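Local structure of cycloalternan-forming enzyme (5F7U) at residues A[1003-1006]-A[1011-1014]; A[1016-1021]-A[1027-1032]. The protein belongs to glycoside hydrolase family 31, joining a TIM-barrel domain to a C-terminal family 6 carbohydrate-binding module, and holds glycans at several sites. The protein carries 1 engineered substitution. All coordinates share one frame; numbering follows the deposited sequence.

Contact 1. Residues A[1003-1006]-A[1011-1014]; sequences TRTV and KKQQ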
loop_
_atom_site.group_PDB
_atom_site.type_symbol
_atom_site.label_atom_id
_atom_site.label_comp_id
_atom_site.label_asym_id
_atom_site.label_seq_id
_atom_site.Cartn_x
_atom_site.Cartn_y
_atom_site.Cartn_z
ATOM N N THR A 1003 -10.259 -31.822 43.704
ATOM C CA THR A 1003 -9.695 -30.493 43.994
ATOM C C THR A 1003 -8.588 -30.155 43.007
ATOM O O THR A 1003 -7.863 -31.042 42.532
ATOM C CB THR A 1003 -9.124 -30.338 45.432
ATOM O OG1 THR A 1003 -7.987 -31.188 45.590
ATOM C CG2 THR A 1003 -10.155 -30.670 46.516
ATOM N N ARG A 1004 -8.481 -28.865 42.695
ATOM C CA ARG A 1004 -7.364 -28.323 41.909
ATOM C C ARG A 1004 -6.835 -27.055 42.566
ATOM O O ARG A 1004 -7.528 -26.404 43.349
ATOM C CB ARG A 1004 -7.772 -28.034 40.459
ATOM C CG ARG A 1004 -8.134 -29.257 39.623
ATOM C CD ARG A 1004 -6.934 -30.151 39.333
ATOM N NE ARG A 1004 -7.306 -31.275 38.471
ATOM C CZ ARG A 1004 -7.919 -32.387 38.882
ATOM N NH1 ARG A 1004 -8.194 -33.344 38.001
ATOM N NH2 ARG A 1004 -8.255 -32.563 40.163
ATOM N N THR A 1005 -5.592 -26.718 42.246
ATOM C CA THR A 1005 -4.953 -25.541 42.801
ATOM C C THR A 1005 -4.914 -24.509 41.687
ATOM O O THR A 1005 -4.628 -24.846 40.528
ATOM C CB THR A 1005 -3.546 -25.895 43.323
ATOM O OG1 THR A 1005 -3.670 -26.846 44.386
ATOM C CG2 THR A 1005 -2.829 -24.679 43.857
ATOM N N VAL A 1006 -5.249 -23.263 42.031
ATOM C CA VAL A 1006 -5.274 -22.168 41.069
ATOM C C VAL A 1006 -4.314 -21.073 41.538
ATOM O O VAL A 1006 -4.253 -20.776 42.731
ATOM C CB VAL A 1006 -6.701 -21.575 40.899
ATOM C CG1 VAL A 1006 -6.763 -20.696 39.645
ATOM C CG2 VAL A 1006 -7.727 -22.694 40.781
ATOM N N LYS A 1011 -0.870 -15.807 43.010
ATOM C CA LYS A 1011 -1.573 -15.954 44.303
ATOM C C LYS A 1011 -2.384 -17.245 44.282
ATOM O O LYS A 1011 -3.278 -17.403 43.450
ATOM C CB LYS A 1011 -2.477 -14.736 44.576
ATOM C CG LYS A 1011 -3.096 -14.717 45.978
ATOM C CD LYS A 1011 -4.040 -13.538 46.146
ATOM C CE LYS A 1011 -4.407 -13.340 47.611
ATOM N NZ LYS A 1011 -5.258 -12.119 47.753
ATOM N N LYS A 1012 -2.058 -18.147 45.206
ATOM C CA LYS A 1012 -2.587 -19.518 45.221
ATOM C C LYS A 1012 -3.912 -19.640 45.976
ATOM O O LYS A 1012 -4.100 -19.036 47.025
ATOM C CB LYS A 1012 -1.538 -20.427 45.874
ATOM C CG LYS A 1012 -1.837 -21.922 45.927
ATOM C CD LYS A 1012 -0.690 -22.717 46.549
ATOM C CE LYS A 1012 -0.494 -22.435 48.032
ATOM N NZ LYS A 1012 0.402 -23.444 48.676
ATOM N N GLN A 1013 -4.816 -20.456 45.451
ATOM C CA GLN A 1013 -5.944 -20.956 46.257
ATOM C C GLN A 1013 -6.299 -22.345 45.783
ATOM O O GLN A 1013 -5.999 -22.709 44.642
ATOM C CB GLN A 1013 -7.158 -20.033 46.151
ATOM C CG GLN A 1013 -7.672 -19.839 44.737
ATOM C CD GLN A 1013 -8.889 -18.954 44.697
ATOM O OE1 GLN A 1013 -9.925 -19.273 45.291
ATOM N NE2 GLN A 1013 -8.767 -17.822 44.018
ATOM N N GLN A 1014 -6.962 -23.111 46.648
ATOM C CA GLN A 1014 -7.436 -24.428 46.261
ATOM C C GLN A 1014 -8.949 -24.398 46.056
ATOM O O GLN A 1014 -9.670 -23.773 46.835
ATOM C CB GLN A 1014 -7.041 -25.484 47.297
ATOM C CG GLN A 1014 -7.155 -26.915 46.768
ATOM C CD GLN A 1014 -6.750 -27.987 47.767
ATOM O OE1 GLN A 1014 -7.223 -28.016 48.909
ATOM N NE2 GLN A 1014 -5.888 -28.900 47.329
#
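Two backbone bonds clamp V1006 to Q1013: V1006 N reaches Q1013 O over 2.8 Å, and Q1013 N returns to V1006 O over 2.8 Å. Their side chains share the face of the sheet that looks inward. V1006 lies there on V1042, F1044 and I1015, while the Q1013 side chain sets off between its own backbone N and carbonyl carbon (chi1 58°) and then runs straight, its amide reaching strand 1027-1035 at P1032.

Next along comes the non-hydrogen-bonded pair T1005 and Q1014, whose side chains stand on the other face. The two strands are the arms of a β-hairpin in the family 6 carbohydrate-binding module, and 1011-1017 is one of the two edge strands of its five-stranded antiparallel sheet. On this outer face the Q1014 chain is extended (CG anti to the backbone N, chi1 -164°) and slants across the neighbouring strand. Its CG sits over R1004 O at 3.5 Å, and NE2 stops 3.6 Å from T1003 OG1. Those two groups are not bonded to each other; both bind D1050 OD1, while T1005 OG1 takes D1050 OD2, so one carboxylate ties three side chains together. The T1005 methyl, anti to the backbone N, meets the K1012 chain, CG2 to CG 3.6 Å.

R1004 points away from the partner strand and curls back on its own: NH2 bonds T1003 O at 2.8 Å. That oxygen lies in the guanidinium plane, yet the nitrogen stands 52° above the carbonyl plane. NH1 bonds A1052 O, and F969 adds a cation-pi contact.

Contact 2. Residues A[1016-1021]-A[1027-1032]; sequences TLPKTA and NTVEVP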
loop_
_atom_site.group_PDB
_atom_site.type_symbol
_atom_site.label_atom_id
_atom_site.label_comp_id
_atom_site.label_asym_id
_atom_site.label_seq_id
_atom_site.Cartn_x
_atom_site.Cartn_y
_atom_site.Cartn_z
ATOM N N THR A 1016 -12.645 -26.585 45.166
ATOM C CA THR A 1016 -13.349 -27.857 45.330
ATOM C C THR A 1016 -14.317 -28.025 44.186
ATOM O O THR A 1016 -15.115 -27.124 43.883
ATOM C CB THR A 1016 -14.104 -27.900 46.667
ATOM O OG1 THR A 1016 -13.148 -27.894 47.726
ATOM C CG2 THR A 1016 -14.949 -29.170 46.785
ATOM N N LEU A 1017 -14.230 -29.180 43.543
ATOM C CA LEU A 1017 -15.041 -29.487 42.395
ATOM C C LEU A 1017 -15.837 -30.747 42.719
ATOM O O LEU A 1017 -15.325 -31.853 42.536
ATOM C CB LEU A 1017 -14.144 -29.688 41.181
ATOM C CG LEU A 1017 -13.237 -28.503 40.838
ATOM C CD1 LEU A 1017 -12.116 -28.923 39.898
ATOM C CD2 LEU A 1017 -14.076 -27.373 40.248
ATOM N N PRO A 1018 -17.079 -30.590 43.236
ATOM C CA PRO A 1018 -17.886 -31.762 43.627
ATOM C C PRO A 1018 -18.146 -32.759 42.499
ATOM O O PRO A 1018 -18.196 -32.380 41.326
ATOM C CB PRO A 1018 -19.215 -31.149 44.090
ATOM C CG PRO A 1018 -18.882 -29.741 44.459
ATOM C CD PRO A 1018 -17.769 -29.323 43.540
ATOM N N LYS A 1019 -18.321 -34.026 42.875
ATOM C CA LYS A 1019 -18.680 -35.097 41.944
ATOM C C LYS A 1019 -19.895 -34.697 41.107
ATOM O O LYS A 1019 -20.843 -34.095 41.631
ATOM C CB LYS A 1019 -18.991 -36.382 42.728
ATOM C CG LYS A 1019 -19.224 -37.632 41.886
ATOM C CD LYS A 1019 -19.822 -38.763 42.739
ATOM C CE LYS A 1019 -20.152 -40.010 41.911
ATOM N NZ LYS A 1019 -21.293 -39.812 40.951
ATOM N N THR A 1020 -19.837 -35.005 39.810
ATOM C CA THR A 1020 -21.009 -34.924 38.935
ATOM C C THR A 1020 -21.611 -36.327 38.804
ATOM O O THR A 1020 -20.911 -37.318 39.040
ATOM C CB THR A 1020 -20.658 -34.354 37.536
ATOM O OG1 THR A 1020 -19.625 -35.142 36.931
ATOM C CG2 THR A 1020 -20.194 -32.894 37.631
ATOM N N ALA A 1021 -22.894 -36.407 38.437
ATOM C CA ALA A 1021 -23.617 -37.691 38.276
ATOM C C ALA A 1021 -22.850 -38.752 37.482
ATOM O O ALA A 1021 -22.812 -39.937 37.861
ATOM C CB ALA A 1021 -24.984 -37.453 37.646
ATOM N N ASN A 1027 -20.825 -29.491 35.480
ATOM C CA ASN A 1027 -21.200 -28.603 36.571
ATOM C C ASN A 1027 -20.311 -27.380 36.516
ATOM O O ASN A 1027 -19.225 -27.422 35.932
ATOM C CB ASN A 1027 -21.057 -29.309 37.930
ATOM C CG ASN A 1027 -21.523 -28.452 39.092
ATOM O OD1 ASN A 1027 -22.578 -27.827 39.032
ATOM N ND2 ASN A 1027 -20.723 -28.400 40.151
ATOM N N THR A 1028 -20.785 -26.291 37.120
ATOM C CA THR A 1028 -20.012 -25.063 37.233
ATOM C C THR A 1028 -19.832 -24.692 38.706
ATOM O O THR A 1028 -20.787 -24.733 39.485
ATOM C CB THR A 1028 -20.672 -23.932 36.415
ATOM O OG1 THR A 1028 -20.707 -24.312 35.033
ATOM C CG2 THR A 1028 -19.901 -22.645 36.528
ATOM N N VAL A 1029 -18.592 -24.392 39.082
ATOM C CA VAL A 1029 -18.241 -23.928 40.428
ATOM C C VAL A 1029 -17.775 -22.484 40.283
ATOM O O VAL A 1029 -17.080 -22.155 39.320
ATOM C CB VAL A 1029 -17.147 -24.829 41.059
ATOM C CG1 VAL A 1029 -16.409 -24.148 42.206
ATOM C CG2 VAL A 1029 -17.749 -26.144 41.539
ATOM N N GLU A 1030 -18.177 -21.636 41.232
ATOM C CA GLU A 1030 -17.847 -20.215 41.207
ATOM C C GLU A 1030 -16.697 -19.936 42.163
ATOM O O GLU A 1030 -16.782 -20.235 43.357
ATOM C CB GLU A 1030 -19.096 -19.382 41.541
ATOM C CG GLU A 1030 -20.126 -19.374 40.398
ATOM C CD GLU A 1030 -21.346 -18.484 40.641
ATOM O OE1 GLU A 1030 -21.342 -17.690 41.598
ATOM O OE2 GLU A 1030 -22.329 -18.585 39.867
ATOM N N VAL A 1031 -15.617 -19.372 41.629
ATOM C CA VAL A 1031 -14.369 -19.142 42.373
ATOM C C VAL A 1031 -14.110 -17.625 42.443
ATOM O O VAL A 1031 -14.048 -16.978 41.381
ATOM C CB VAL A 1031 -13.171 -19.849 41.673
ATOM C CG1 VAL A 1031 -11.864 -19.617 42.430
ATOM C CG2 VAL A 1031 -13.443 -21.344 41.486
ATOM N N PRO A 1032 -13.937 -17.060 43.667
ATOM C CA PRO A 1032 -13.591 -15.634 43.778
ATOM C C PRO A 1032 -12.142 -15.383 43.369
ATOM O O PRO A 1032 -11.222 -16.078 43.849
ATOM C CB PRO A 1032 -13.810 -15.311 45.271
ATOM C CG PRO A 1032 -13.696 -16.617 45.976
ATOM C CD PRO A 1032 -14.005 -17.723 44.993
#
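V1029 is the residue on which L1017, P1018 and the carbonyl of T1016 converge. Its CG1 comes to 3.7 Å from T1016 O, and its CG2 meets P1018 CD at 3.8 Å, the proline ring passing at a slant. L1017 arrives from the buried side and crosses the valine at about a right angle, with CD2 4.1 Å from V1029 CB. With CG1 anti to the backbone N (chi1 160°), both valine methyls are turned to the opposing segment, and the fit here is purely one of van der Waals contact.

Farther along, the grip thins to one touch, T1020 CG2 against N1027 CB at 3.7 Å. The threonine hydroxyl is turned elsewhere, to the backbone of A997 and N1022, which leaves the methyl to face the asparagine. Y995 helps to bridge the thinner end, its OH bonding both P1018 O and N1027 ND2. On the solvent side, exposed K1019 leaves the backbone on the side away from 1027-1032, and its NZ bonds T1020 O at 3.2 Å, above the plane of that carbonyl.

The strand that ends at L1017 and the strand 1027-1035 belong to different sheets: the first is hydrogen-bonded to 1002-1008, the second to 987-996. Apolar side chains closing the margin between two antiparallel sheets in this way belong to the β-sandwich of a family 6 carbohydrate-binding module.

In the fold
Strand 1011-1017 serves both contacts: it pairs with its hairpin mate in contact 1, then runs on to face the other sheet in contact 2. The centres lie 13 Å apart and the contacts touch directly. Q1013 NE2 probably bonds P1032 O at 3.0 Å, its OE1 packs on V1031 CG1, and R1004 CG rests 4.0 Å from L1017 CD1. The R1004 side chain is about 7 Å from a bound alpha-D-glucopyranose, and that of T1020 about 10 Å from a bound alpha-D-glucopyranose, nearest atoms in each case. R1004 reaches the pocket backbone at A1052, and W1023, another pocket residue, sits in the loop between the segments of contact 2, so both contacts lie close to a glycan pocket.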